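Local coordinates for protein pectinesterase A (Erwinia chrysanthemi, PDB 2NTP) that hydrolyses the methyl esters of pectin, releasing methanol and leaving polygalacturonate, the first step in the maceration of plant tissue, at residues Glu46-Thr51 and Ser89-Ser94; Gly84-Ser89 and Ala132-Lys137; Leu184-Asp189 and Ile222-Val227. One frame throughout, in Å; residues are numbered along the deposited sequence.

How the contacts relate
All three contacts join neighbouring turns of one right-handed parallel beta-helix. Contacts 1 and 2 reach the same parallel sheet, in which strands 48-50, 91-93 and 133-135 lie side by side; in contact 2 the helical turn before strand 91-93 packs on strand 133-135. They share Ser89 and have centres 8 Å apart. Contact 1 is a partly buried strand pair, apolar on one face and hydroxyl-bearing on the other. Contact 2 is smaller but more buried, has no hydrogen bond between its segments, and carries substrate-binding groups. Contact 3 lies on the opposite side of the chain's centre from contact 1; there polar side chains and an arginine salt bridge line a corner between two other sheets.

Contact 1. Residues Glu46-Thr51 and Ser89-Ser94; sequences ERLTIT and STITIS
Leu48, Thr49 and Ile50 stand beside Ile91, Thr92 and Ile93, each pair side by side and pointing the same way from parallel strands. On the buried face, the CD1 methyls of Leu48 and Ile91 lie alongside each other at 4.1 Å. The second apolar pair is tighter: Ile93 bends at its outer torsion (chi2 -61°), bringing CD1 alongside Ile50 CG1 at 3.6 Å. Helix 21-26 covers Leu48 and Ile50. On the other face, Thr49 and Thr92 both hold OG1 beside the backbone N; a water sits within hydrogen-bonding reach of Leu48 O, Ser89 O and Thr92 OG1. Between the faces runs a parallel ladder in which Leu48 N binds Thr90 O, Thr92 N binds Leu48 O, Ile50 N binds Thr92 O at 2.8 Å and nearly straight (174°), and Ser94 N binds Ile50 O. At the start of the pair, Arg47 bends at chi3 (63°) so that NH2 reaches Ser89 O at 2.9 Å. That oxygen lies near the guanidinium plane, but NH2 sits above the carbonyl plane; NH2 also bonds Gly87 O, and Trp83 forms a cation-pi contact. The positive charge probably polarises two carbonyls and ties the turn before strand 91-93 to the start of strand 48-50.

Contact 2. Residues Gly84-Ser89 and Ala132-Lys137; sequences GTAGSS and ALYVTK. With ADA (alpha-D-galactopyranuronic acid), chain C; ADA (alpha-D-galactopyranuronic acid), chain B.
No hydrogen bond crosses between 84-89 and 132-137, although Ser89 OG comes within 3.2 Å of Tyr134 N: the angle is poor, and the hydroxyl gives its proton to Ile91 O instead. With OG anti to its own backbone N (chi1 -167°), Ser89 presses the oxygen against Tyr134 CB at 3.3 Å. Tyr134 likewise extends CG anti to the backbone N (chi1 176°), which puts the ring beside Ala86, whose CB approaches CE2 obliquely at 3.6 Å. Thr136 CG2 lies over one ring face, toward the rim, and Tyr157 stacks on the ring. The helical turn meets the sugar chain through the backbone N-H groups of Thr85 and Ala86, both in the glycan pocket; Thr85 is an established substrate-binding residue. Ala86 N points almost straight (174°) at O6B of the chain C galacturonate, at 2.8 Å, while Thr85 N makes a weak bond to O6A of that carboxylate. Thr85 OG1 forms a very short hydrogen bond to O3 of the chain B galacturonate, although its position is less certain. Within the turn, Ser88 N and OG both donate to Thr85 O. Two adjacent peptide N-H groups thus face one carboxylate and probably help to balance its negative charge.

Contact 3. Residues Leu184-Asp189 and Ile222-Val227; sequences LFNNCD and ITNSRV
Asn186 extends its amide with CG anti to the backbone N, and ND2 uses both protons across the strands. One goes to Thr223 OG1 at 2.8 Å, nearly straight; the other, more bent, meets an in-plane lone pair of Asn224 OD1. The two amide planes stand almost perpendicular, 89° apart. Thr223 places OG1 in the crowded position between its backbone N and carbonyl carbon (chi1 65°), within reach of ND2, while CG2 swings toward Leu184 CD1. On the opposite face, Phe185 and Ile222 lie side by side, with Ile222 CG1 meeting Phe185 CD1 obliquely at 3.8 Å; Phe165 stacks on the phenyl ring.

Asn187 and Asn224 both take left-handed backbone angles, and the chains turn together. Ser225 OG, beside its backbone N, accepts from Cys188 N at 3.0 Å and donates to Thr223 O, which also receives Asn187 N. Beyond the turn, Arg226 bends at chi3 and grips Asn187 OD1 end-on with NH1 and NH2, the former at 2.9 Å. Its NE forms an unusually tight 2.4 Å salt bridge to the syn lone pair of Asp189 OD1, which lies tilted out of the guanidinium plane; carboxylate and guanidinium planes are 69° apart. Asp167 takes the ND2 of Asn187, and Cys188 is disulfide-bonded to Cys168 in the preceding turn. Parallel bridges on both sides of a corner, where both coils place an asparagine with left-handed backbone angles, fit the parallel beta-helix of pectinesterases and other pectate lyase-like proteins.

Contact 1. Residues Glu46-Thr51 and Ser89-Ser94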
ATOM      1  N   GLU A  46     -12.704 -13.095   1.796  1.00 11.36           N
ATOM      2  CA  GLU A  46     -11.785 -13.739   2.720  1.00 11.15           C
ATOM      3  C   GLU A  46     -10.759 -12.749   3.236  1.00 11.00           C
ATOM      4  O   GLU A  46     -10.400 -11.791   2.543  1.00 10.91           O
ATOM      5  CB  GLU A  46     -11.049 -14.887   2.027  1.00 11.29           C
ATOM      6  CG  GLU A  46     -11.950 -15.982   1.490  1.00 11.89           C
ATOM      7  CD  GLU A  46     -11.166 -17.153   0.952  1.00 11.94           C
ATOM      8  OE1 GLU A  46     -10.282 -17.649   1.680  1.00 13.13           O
ATOM      9  OE2 GLU A  46     -11.447 -17.577  -0.189  1.00 12.11           O
ATOM     10  N   ARG A  47     -10.301 -12.997   4.456  1.00 10.80           N
ATOM     11  CA  ARG A  47      -9.138 -12.326   5.009  1.00 11.17           C
ATOM     12  C   ARG A  47      -8.053 -13.380   5.215  1.00 11.44           C
ATOM     13  O   ARG A  47      -8.323 -14.473   5.738  1.00 11.55           O
ATOM     14  CB  ARG A  47      -9.491 -11.635   6.319  1.00 11.32           C
ATOM     15  CG  ARG A  47     -10.673 -10.679   6.191  1.00 12.46           C
ATOM     16  CD  ARG A  47     -10.879  -9.889   7.461  1.00 14.55           C
ATOM     17  NE  ARG A  47      -9.727  -9.040   7.726  1.00 15.23           N
ATOM     18  CZ  ARG A  47      -9.382  -8.571   8.920  1.00 15.99           C
ATOM     19  NH1 ARG A  47     -10.094  -8.862  10.006  1.00 15.86           N
ATOM     20  NH2 ARG A  47      -8.305  -7.812   9.027  1.00 15.72           N
ATOM     21  N   LEU A  48      -6.838 -13.055   4.783  1.00 11.20           N
ATOM     22  CA  LEU A  48      -5.741 -14.018   4.762  1.00 11.20           C
ATOM     23  C   LEU A  48      -4.506 -13.505   5.483  1.00 11.14           C
ATOM     24  O   LEU A  48      -4.164 -12.326   5.384  1.00 10.69           O
ATOM     25  CB  LEU A  48      -5.374 -14.375   3.317  1.00 11.21           C
ATOM     26  CG  LEU A  48      -6.500 -14.825   2.380  1.00 11.76           C
ATOM     27  CD1 LEU A  48      -6.021 -14.819   0.932  1.00 12.32           C
ATOM     28  CD2 LEU A  48      -7.042 -16.192   2.776  1.00 12.79           C
ATOM     29  N   THR A  49      -3.838 -14.405   6.202  1.00 11.12           N
ATOM     30  CA  THR A  49      -2.533 -14.119   6.787  1.00 11.60           C
ATOM     31  C   THR A  49      -1.573 -15.189   6.296  1.00 11.92           C
ATOM     32  O   THR A  49      -1.784 -16.383   6.525  1.00 12.06           O
ATOM     33  CB  THR A  49      -2.572 -14.078   8.329  1.00 11.69           C
ATOM     34  OG1 THR A  49      -3.486 -13.059   8.747  1.00 11.91           O
ATOM     35  CG2 THR A  49      -1.186 -13.777   8.904  1.00 11.80           C
ATOM     36  N   ILE A  50      -0.535 -14.750   5.596  1.00 12.02           N
ATOM     37  CA  ILE A  50       0.428 -15.655   4.973  1.00 12.29           C
ATOM     38  C   ILE A  50       1.650 -15.807   5.866  1.00 12.42           C
ATOM     39  O   ILE A  50       2.377 -14.844   6.096  1.00 12.29           O
ATOM     40  CB  ILE A  50       0.867 -15.138   3.572  1.00 12.45           C
ATOM     41  CG1 ILE A  50      -0.341 -14.920   2.644  1.00 13.37           C
ATOM     42  CG2 ILE A  50       1.934 -16.053   2.961  1.00 12.08           C
ATOM     43  CD1 ILE A  50      -1.344 -16.049   2.595  1.00 15.21           C
ATOM     44  N   THR A  51       1.872 -17.021   6.365  1.00 12.85           N
ATOM     45  CA  THR A  51       2.991 -17.289   7.267  1.00 13.54           C
ATOM     46  C   THR A  51       3.934 -18.342   6.701  1.00 13.84           C
ATOM     47  O   THR A  51       4.975 -18.628   7.295  1.00 14.81           O
ATOM     48  CB  THR A  51       2.512 -17.748   8.664  1.00 13.45           C
ATOM     49  OG1 THR A  51       1.697 -18.918   8.527  1.00 14.26           O
ATOM     50  CG2 THR A  51       1.719 -16.637   9.351  1.00 13.81           C
ATOM     51  N   SER A  89      -6.227  -5.271   7.787  1.00  7.60           N
ATOM     52  CA  SER A  89      -5.775  -5.674   6.459  1.00  8.04           C
ATOM     53  C   SER A  89      -6.533  -6.873   5.902  1.00  7.29           C
ATOM     54  O   SER A  89      -6.763  -7.851   6.610  1.00  7.17           O
ATOM     55  CB  SER A  89      -4.276  -5.967   6.458  1.00  8.39           C
ATOM     56  OG  SER A  89      -3.821  -6.053   5.116  1.00 12.88           O
ATOM     57  N   THR A  90      -6.900  -6.795   4.623  1.00  6.81           N
ATOM     58  CA  THR A  90      -7.539  -7.930   3.955  1.00  6.49           C
ATOM     59  C   THR A  90      -6.530  -9.068   3.803  1.00  6.80           C
ATOM     60  O   THR A  90      -6.839 -10.221   4.105  1.00  7.10           O
ATOM     61  CB  THR A  90      -8.146  -7.527   2.594  1.00  6.32           C
ATOM     62  OG1 THR A  90      -9.171  -6.550   2.813  1.00  6.46           O
ATOM     63  CG2 THR A  90      -8.758  -8.741   1.870  1.00  6.45           C
ATOM     64  N   ILE A  91      -5.326  -8.733   3.341  1.00  6.72           N
ATOM     65  CA  ILE A  91      -4.245  -9.710   3.220  1.00  7.06           C
ATOM     66  C   ILE A  91      -3.020  -9.219   3.983  1.00  7.18           C
ATOM     67  O   ILE A  91      -2.594  -8.074   3.823  1.00  7.16           O
ATOM     68  CB  ILE A  91      -3.897 -10.010   1.738  1.00  7.14           C
ATOM     69  CG1 ILE A  91      -5.084 -10.695   1.047  1.00  6.89           C
ATOM     70  CG2 ILE A  91      -2.625 -10.879   1.632  1.00  7.33           C
ATOM     71  CD1 ILE A  91      -4.829 -11.098  -0.404  1.00  7.53           C
ATOM     72  N   THR A  92      -2.481 -10.096   4.825  1.00  7.26           N
ATOM     73  CA  THR A  92      -1.283  -9.807   5.607  1.00  7.53           C
ATOM     74  C   THR A  92      -0.180 -10.775   5.179  1.00  7.76           C
ATOM     75  O   THR A  92      -0.370 -11.988   5.239  1.00  7.68           O
ATOM     76  CB  THR A  92      -1.572  -9.949   7.118  1.00  7.66           C
ATOM     77  OG1 THR A  92      -2.595  -9.014   7.504  1.00  7.76           O
ATOM     78  CG2 THR A  92      -0.320  -9.694   7.934  1.00  7.64           C
ATOM     79  N   ILE A  93       0.957 -10.236   4.736  1.00  7.91           N
ATOM     80  CA  ILE A  93       2.095 -11.073   4.332  1.00  8.19           C
ATOM     81  C   ILE A  93       3.149 -11.060   5.427  1.00  8.79           C
ATOM     82  O   ILE A  93       3.806 -10.036   5.655  1.00  8.57           O
ATOM     83  CB  ILE A  93       2.735 -10.617   2.983  1.00  8.28           C
ATOM     84  CG1 ILE A  93       1.685 -10.466   1.874  1.00  8.09           C
ATOM     85  CG2 ILE A  93       3.867 -11.575   2.574  1.00  7.55           C
ATOM     86  CD1 ILE A  93       0.925 -11.743   1.523  1.00  7.95           C
ATOM     87  N   SER A  94       3.284 -12.196   6.112  1.00  9.82           N
ATOM     88  CA  SER A  94       4.232 -12.359   7.216  1.00 10.93           C
ATOM     89  C   SER A  94       5.147 -13.547   6.934  1.00 11.25           C
ATOM     90  O   SER A  94       5.439 -14.357   7.823  1.00 11.71           O
ATOM     91  CB  SER A  94       3.489 -12.576   8.535  1.00 10.96           C
ATOM     92  OG  SER A  94       2.754 -11.418   8.893  1.00 13.71           O
TER
HETATM   93  O   HOH W   1      -5.103 -10.086   6.999  1.00  9.27           O
HETATM   94  O   HOH W   2       7.024 -16.426   9.056  1.00 44.01           O

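Contact 2. Residues Gly84-Ser89 and Ala132-Lys137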
ATOM      1  N   GLY A  84      -7.796  -2.063  14.647  1.00 11.41           N
ATOM      2  CA  GLY A  84      -6.622  -1.223  14.445  1.00 10.20           C
ATOM      3  C   GLY A  84      -6.166  -1.265  12.999  1.00  9.56           C
ATOM      4  O   GLY A  84      -6.672  -2.064  12.211  1.00  8.87           O
ATOM      5  N   THR A  85      -5.195  -0.423  12.657  1.00  8.89           N
ATOM      6  CA  THR A  85      -4.747  -0.277  11.263  1.00  8.51           C
ATOM      7  C   THR A  85      -4.111  -1.555  10.701  1.00  8.32           C
ATOM      8  O   THR A  85      -4.578  -2.084   9.681  1.00  7.35           O
ATOM      9  CB  THR A  85      -3.821   0.941  11.091  1.00  8.39           C
ATOM     10  OG1 THR A  85      -4.533   2.126  11.470  1.00  8.98           O
ATOM     11  CG2 THR A  85      -3.366   1.089   9.638  1.00  8.82           C
ATOM     12  N   ALA A  86      -3.071  -2.056  11.368  1.00  8.38           N
ATOM     13  CA  ALA A  86      -2.486  -3.342  10.988  1.00  8.65           C
ATOM     14  C   ALA A  86      -3.564  -4.435  10.916  1.00  8.79           C
ATOM     15  O   ALA A  86      -3.668  -5.157   9.915  1.00  8.96           O
ATOM     16  CB  ALA A  86      -1.361  -3.733  11.951  1.00  8.83           C
ATOM     17  N   GLY A  87      -4.392  -4.510  11.958  1.00  8.64           N
ATOM     18  CA  GLY A  87      -5.440  -5.525  12.068  1.00  8.66           C
ATOM     19  C   GLY A  87      -6.547  -5.472  11.032  1.00  8.47           C
ATOM     20  O   GLY A  87      -7.288  -6.441  10.873  1.00  9.02           O
ATOM     21  N   SER A  88      -6.658  -4.351  10.322  1.00  8.29           N
ATOM     22  CA  SER A  88      -7.733  -4.151   9.343  1.00  7.91           C
ATOM     23  C   SER A  88      -7.456  -4.793   7.984  1.00  7.91           C
ATOM     24  O   SER A  88      -8.342  -4.837   7.124  1.00  7.40           O
ATOM     25  CB  SER A  88      -7.983  -2.653   9.134  1.00  8.07           C
ATOM     26  OG  SER A  88      -6.970  -2.075   8.319  1.00  7.51           O
ATOM     27  N   SER A  89      -6.227  -5.271   7.787  1.00  7.60           N
ATOM     28  CA  SER A  89      -5.775  -5.674   6.459  1.00  8.04           C
ATOM     29  C   SER A  89      -6.533  -6.873   5.902  1.00  7.29           C
ATOM     30  O   SER A  89      -6.763  -7.851   6.610  1.00  7.17           O
ATOM     31  CB  SER A  89      -4.276  -5.967   6.458  1.00  8.39           C
ATOM     32  OG  SER A  89      -3.821  -6.053   5.116  1.00 12.88           O
ATOM     33  N   ALA A 132      -5.792  -2.754   2.469  1.00  4.79           N
ATOM     34  CA  ALA A 132      -6.023  -3.858   1.535  1.00  4.86           C
ATOM     35  C   ALA A 132      -4.921  -4.908   1.668  1.00  5.25           C
ATOM     36  O   ALA A 132      -5.198  -6.099   1.815  1.00  5.23           O
ATOM     37  CB  ALA A 132      -6.113  -3.345   0.086  1.00  4.93           C
ATOM     38  N   LEU A 133      -3.673  -4.445   1.642  1.00  5.28           N
ATOM     39  CA  LEU A 133      -2.502  -5.313   1.701  1.00  5.63           C
ATOM     40  C   LEU A 133      -1.480  -4.778   2.690  1.00  5.96           C
ATOM     41  O   LEU A 133      -1.123  -3.595   2.650  1.00  5.58           O
ATOM     42  CB  LEU A 133      -1.877  -5.423   0.308  1.00  5.42           C
ATOM     43  CG  LEU A 133      -0.564  -6.187   0.138  1.00  5.43           C
ATOM     44  CD1 LEU A 133      -0.742  -7.668   0.485  1.00  7.15           C
ATOM     45  CD2 LEU A 133      -0.077  -6.009  -1.306  1.00  5.86           C
ATOM     46  N   TYR A 134      -1.003  -5.662   3.561  1.00  6.41           N
ATOM     47  CA  TYR A 134      -0.025  -5.318   4.583  1.00  7.20           C
ATOM     48  C   TYR A 134       1.135  -6.288   4.443  1.00  7.66           C
ATOM     49  O   TYR A 134       0.950  -7.494   4.559  1.00  7.35           O
ATOM     50  CB  TYR A 134      -0.670  -5.429   5.970  1.00  7.71           C
ATOM     51  CG  TYR A 134       0.218  -5.206   7.187  1.00  8.24           C
ATOM     52  CD1 TYR A 134       1.354  -4.395   7.133  1.00  8.40           C
ATOM     53  CD2 TYR A 134      -0.119  -5.780   8.417  1.00  9.17           C
ATOM     54  CE1 TYR A 134       2.142  -4.186   8.270  1.00  9.33           C
ATOM     55  CE2 TYR A 134       0.654  -5.572   9.544  1.00  9.33           C
ATOM     56  CZ  TYR A 134       1.778  -4.782   9.467  1.00  9.23           C
ATOM     57  OH  TYR A 134       2.540  -4.588  10.603  1.00 10.94           O
ATOM     58  N   VAL A 135       2.315  -5.755   4.143  1.00  8.40           N
ATOM     59  CA  VAL A 135       3.540  -6.550   4.164  1.00  9.47           C
ATOM     60  C   VAL A 135       4.229  -6.209   5.477  1.00 10.14           C
ATOM     61  O   VAL A 135       4.576  -5.050   5.711  1.00 10.23           O
ATOM     62  CB  VAL A 135       4.459  -6.235   2.952  1.00  9.24           C
ATOM     63  CG1 VAL A 135       5.697  -7.139   2.968  1.00 10.21           C
ATOM     64  CG2 VAL A 135       3.704  -6.409   1.641  1.00  9.32           C
ATOM     65  N   THR A 136       4.403  -7.208   6.343  1.00 11.25           N
ATOM     66  CA  THR A 136       4.876  -6.966   7.714  1.00 12.83           C
ATOM     67  C   THR A 136       6.401  -6.994   7.820  1.00 14.01           C
ATOM     68  O   THR A 136       7.093  -7.210   6.831  1.00 14.41           O
ATOM     69  CB  THR A 136       4.294  -7.990   8.720  1.00 12.64           C
ATOM     70  OG1 THR A 136       4.949  -9.258   8.561  1.00 12.77           O
ATOM     71  CG2 THR A 136       2.798  -8.156   8.520  1.00 12.10           C
ATOM     72  N   LYS A 137       6.908  -6.797   9.034  1.00 15.95           N
ATOM     73  CA  LYS A 137       8.353  -6.894   9.300  1.00 17.50           C
ATOM     74  C   LYS A 137       8.947  -8.268   8.974  1.00 18.01           C
ATOM     75  O   LYS A 137      10.153  -8.384   8.715  1.00 18.86           O
ATOM     76  CB  LYS A 137       8.664  -6.491  10.744  1.00 17.97           C
ATOM     77  CG  LYS A 137       8.353  -5.040  11.043  1.00 19.70           C
ATOM     78  CD  LYS A 137       9.147  -4.518  12.223  1.00 22.21           C
ATOM     79  CE  LYS A 137       8.926  -3.025  12.397  1.00 23.33           C
ATOM     80  NZ  LYS A 137       9.941  -2.422  13.300  1.00 25.10           N
TER
HETATM   81  C1  ADA C   5      -0.105   3.424  15.019  1.00 16.32           C
HETATM   82  C2  ADA C   5       1.341   2.927  15.051  1.00 16.69           C
HETATM   83  C3  ADA C   5       1.579   1.870  13.970  1.00 17.80           C
HETATM   84  C4  ADA C   5       0.531   0.755  14.049  1.00 18.88           C
HETATM   85  C5  ADA C   5      -0.870   1.367  14.016  1.00 18.26           C
HETATM   86  C6  ADA C   5      -1.944   0.319  14.141  1.00 18.91           C
HETATM   87  O2  ADA C   5       2.206   4.045  14.845  1.00 16.06           O
HETATM   88  O3  ADA C   5       2.911   1.340  14.069  1.00 18.22           O
HETATM   89  O4  ADA C   5       0.668   0.013  15.269  1.00 21.91           O
HETATM   90  O5  ADA C   5      -1.009   2.316  15.085  1.00 17.16           O
HETATM   91  O6B ADA C   5      -1.851  -0.731  13.469  1.00 17.60           O
HETATM   92  O6A ADA C   5      -2.895   0.544  14.915  1.00 20.30           O
HETATM   93  C1  ADA B   4      -1.234   6.230  11.128  1.00 10.51           C
HETATM   94  C2  ADA B   4      -1.841   4.836  11.331  1.00 11.35           C
HETATM   95  C3  ADA B   4      -2.482   4.751  12.712  1.00 11.32           C
HETATM   96  C4  ADA B   4      -1.467   5.118  13.795  1.00 11.38           C
HETATM   97  C5  ADA B   4      -0.898   6.510  13.517  1.00 11.34           C
HETATM   98  C6  ADA B   4       0.141   6.869  14.538  1.00 11.47           C
HETATM   99  O2  ADA B   4      -2.833   4.564  10.333  1.00 10.35           O
HETATM  100  O3  ADA B   4      -3.030   3.445  12.935  1.00 11.47           O
HETATM  101  O4  ADA B   4      -0.389   4.174  13.821  1.00 13.00           O
HETATM  102  O5  ADA B   4      -0.331   6.571  12.194  1.00 10.50           O
HETATM  103  O6B ADA B   4       1.299   7.146  14.148  1.00 12.18           O
HETATM  104  O6A ADA B   4      -0.201   6.877  15.745  1.00 11.59           O

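Contact 3. Residues Leu184-Asp189 and Ile222-Val227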
ATOM      1  N   LEU A 184       9.437  -0.888  -4.101  1.00  6.04           N
ATOM      2  CA  LEU A 184       9.697  -0.388  -5.446  1.00  6.09           C
ATOM      3  C   LEU A 184       8.470  -0.631  -6.316  1.00  6.33           C
ATOM      4  O   LEU A 184       7.917  -1.737  -6.326  1.00  6.87           O
ATOM      5  CB  LEU A 184      10.926  -1.091  -6.049  1.00  6.02           C
ATOM      6  CG  LEU A 184      11.324  -0.768  -7.496  1.00  5.37           C
ATOM      7  CD1 LEU A 184      11.752   0.703  -7.647  1.00  6.84           C
ATOM      8  CD2 LEU A 184      12.441  -1.693  -7.958  1.00  6.35           C
ATOM      9  N   PHE A 185       8.056   0.407  -7.040  1.00  6.74           N
ATOM     10  CA  PHE A 185       6.873   0.348  -7.889  1.00  6.76           C
ATOM     11  C   PHE A 185       7.305   0.685  -9.304  1.00  7.44           C
ATOM     12  O   PHE A 185       7.903   1.742  -9.536  1.00  8.19           O
ATOM     13  CB  PHE A 185       5.814   1.355  -7.411  1.00  6.86           C
ATOM     14  CG  PHE A 185       5.389   1.157  -5.982  1.00  6.05           C
ATOM     15  CD1 PHE A 185       6.142   1.687  -4.928  1.00  5.69           C
ATOM     16  CD2 PHE A 185       4.241   0.427  -5.685  1.00  6.57           C
ATOM     17  CE1 PHE A 185       5.753   1.488  -3.608  1.00  6.28           C
ATOM     18  CE2 PHE A 185       3.845   0.227  -4.370  1.00  6.56           C
ATOM     19  CZ  PHE A 185       4.600   0.752  -3.328  1.00  6.61           C
ATOM     20  N   ASN A 186       7.026  -0.212 -10.243  1.00  7.61           N
ATOM     21  CA  ASN A 186       7.350   0.043 -11.644  1.00  8.08           C
ATOM     22  C   ASN A 186       6.164  -0.174 -12.569  1.00  8.10           C
ATOM     23  O   ASN A 186       5.484  -1.201 -12.493  1.00  7.98           O
ATOM     24  CB  ASN A 186       8.540  -0.797 -12.107  1.00  8.43           C
ATOM     25  CG  ASN A 186       8.985  -0.435 -13.521  1.00  9.78           C
ATOM     26  OD1 ASN A 186       8.771  -1.194 -14.465  1.00 13.27           O
ATOM     27  ND2 ASN A 186       9.558   0.747 -13.674  1.00 10.34           N
ATOM     28  N   ASN A 187       5.926   0.799 -13.446  1.00  8.20           N
ATOM     29  CA  ASN A 187       4.819   0.736 -14.403  1.00  8.54           C
ATOM     30  C   ASN A 187       3.469   0.529 -13.716  1.00  8.48           C
ATOM     31  O   ASN A 187       2.657  -0.296 -14.141  1.00  8.83           O
ATOM     32  CB  ASN A 187       5.080  -0.331 -15.479  1.00  9.06           C
ATOM     33  CG  ASN A 187       4.124  -0.226 -16.650  1.00 10.58           C
ATOM     34  OD1 ASN A 187       3.771   0.873 -17.082  1.00 13.87           O
ATOM     35  ND2 ASN A 187       3.699  -1.369 -17.169  1.00 12.54           N
ATOM     36  N   CYS A 188       3.251   1.288 -12.645  1.00  8.19           N
ATOM     37  CA  CYS A 188       2.007   1.223 -11.891  1.00  8.27           C
ATOM     38  C   CYS A 188       1.145   2.455 -12.134  1.00  8.25           C
ATOM     39  O   CYS A 188       1.666   3.548 -12.398  1.00  8.19           O
ATOM     40  CB  CYS A 188       2.304   1.089 -10.397  1.00  8.30           C
ATOM     41  SG  CYS A 188       2.888  -0.545  -9.889  1.00  8.81           S
ATOM     42  N   ASP A 189      -0.171   2.271 -12.038  1.00  7.99           N
ATOM     43  CA  ASP A 189      -1.112   3.381 -12.001  1.00  8.45           C
ATOM     44  C   ASP A 189      -1.479   3.646 -10.552  1.00  7.63           C
ATOM     45  O   ASP A 189      -2.055   2.785  -9.885  1.00  7.78           O
ATOM     46  CB  ASP A 189      -2.375   3.060 -12.795  1.00  9.01           C
ATOM     47  CG  ASP A 189      -2.192   3.239 -14.291  1.00 11.79           C
ATOM     48  OD1 ASP A 189      -1.084   3.601 -14.723  1.00 15.47           O
ATOM     49  OD2 ASP A 189      -3.166   3.011 -15.031  1.00 15.90           O
ATOM     50  N   ILE A 222       9.160   5.021  -6.684  1.00  6.45           N
ATOM     51  CA  ILE A 222       8.146   4.881  -7.733  1.00  7.00           C
ATOM     52  C   ILE A 222       8.764   5.229  -9.089  1.00  6.97           C
ATOM     53  O   ILE A 222       9.225   6.355  -9.290  1.00  7.58           O
ATOM     54  CB  ILE A 222       6.896   5.766  -7.445  1.00  7.09           C
ATOM     55  CG1 ILE A 222       6.176   5.299  -6.175  1.00  8.03           C
ATOM     56  CG2 ILE A 222       5.908   5.722  -8.614  1.00  7.45           C
ATOM     57  CD1 ILE A 222       6.525   6.095  -4.931  1.00 11.45           C
ATOM     58  N   THR A 223       8.777   4.262 -10.003  1.00  7.15           N
ATOM     59  CA  THR A 223       9.458   4.431 -11.296  1.00  7.03           C
ATOM     60  C   THR A 223       8.540   4.137 -12.478  1.00  7.19           C
ATOM     61  O   THR A 223       7.736   3.202 -12.432  1.00  6.49           O
ATOM     62  CB  THR A 223      10.732   3.529 -11.415  1.00  7.31           C
ATOM     63  OG1 THR A 223      10.362   2.144 -11.410  1.00  6.89           O
ATOM     64  CG2 THR A 223      11.707   3.792 -10.280  1.00  7.56           C
ATOM     65  N   ASN A 224       8.675   4.935 -13.538  1.00  7.56           N
ATOM     66  CA  ASN A 224       7.997   4.669 -14.812  1.00  8.17           C
ATOM     67  C   ASN A 224       6.501   4.435 -14.627  1.00  8.01           C
ATOM     68  O   ASN A 224       5.911   3.544 -15.244  1.00  8.59           O
ATOM     69  CB  ASN A 224       8.644   3.470 -15.518  1.00  8.75           C
ATOM     70  CG  ASN A 224      10.163   3.578 -15.594  1.00  9.76           C
ATOM     71  OD1 ASN A 224      10.886   2.665 -15.174  1.00 13.93           O
ATOM     72  ND2 ASN A 224      10.653   4.688 -16.125  1.00 10.19           N
ATOM     73  N   SER A 225       5.891   5.250 -13.772  1.00  7.54           N
ATOM     74  CA  SER A 225       4.505   5.049 -13.388  1.00  7.66           C
ATOM     75  C   SER A 225       3.619   6.217 -13.803  1.00  7.56           C
ATOM     76  O   SER A 225       4.071   7.155 -14.462  1.00  7.55           O
ATOM     77  CB  SER A 225       4.420   4.800 -11.878  1.00  7.59           C
ATOM     78  OG  SER A 225       4.953   3.524 -11.567  1.00  7.82           O
ATOM     79  N   ARG A 226       2.349   6.141 -13.423  1.00  7.81           N
ATOM     80  CA  ARG A 226       1.372   7.151 -13.771  1.00  8.51           C
ATOM     81  C   ARG A 226       0.591   7.496 -12.517  1.00  8.26           C
ATOM     82  O   ARG A 226      -0.034   6.627 -11.909  1.00  8.21           O
ATOM     83  CB  ARG A 226       0.435   6.640 -14.875  1.00  8.90           C
ATOM     84  CG  ARG A 226       1.138   6.450 -16.232  1.00 11.46           C
ATOM     85  CD  ARG A 226       0.421   5.454 -17.141  1.00 16.47           C
ATOM     86  NE  ARG A 226       0.362   4.111 -16.555  1.00 20.06           N
ATOM     87  CZ  ARG A 226       1.375   3.245 -16.498  1.00 21.07           C
ATOM     88  NH1 ARG A 226       2.570   3.549 -16.992  1.00 22.25           N
ATOM     89  NH2 ARG A 226       1.188   2.059 -15.933  1.00 22.17           N
ATOM     90  N   VAL A 227       0.670   8.766 -12.133  1.00  7.91           N
ATOM     91  CA  VAL A 227      -0.059   9.317 -11.004  1.00  7.79           C
ATOM     92  C   VAL A 227      -1.298  10.000 -11.575  1.00  8.08           C
ATOM     93  O   VAL A 227      -1.213  11.066 -12.194  1.00  7.33           O
ATOM     94  CB  VAL A 227       0.847  10.286 -10.200  1.00  7.64           C
ATOM     95  CG1 VAL A 227       0.046  11.150  -9.240  1.00  7.80           C
ATOM     96  CG2 VAL A 227       1.913   9.492  -9.454  1.00  8.00           C
TER
HETATM   97  O   HOH W   3       6.201   2.167 -18.131  1.00 30.07           O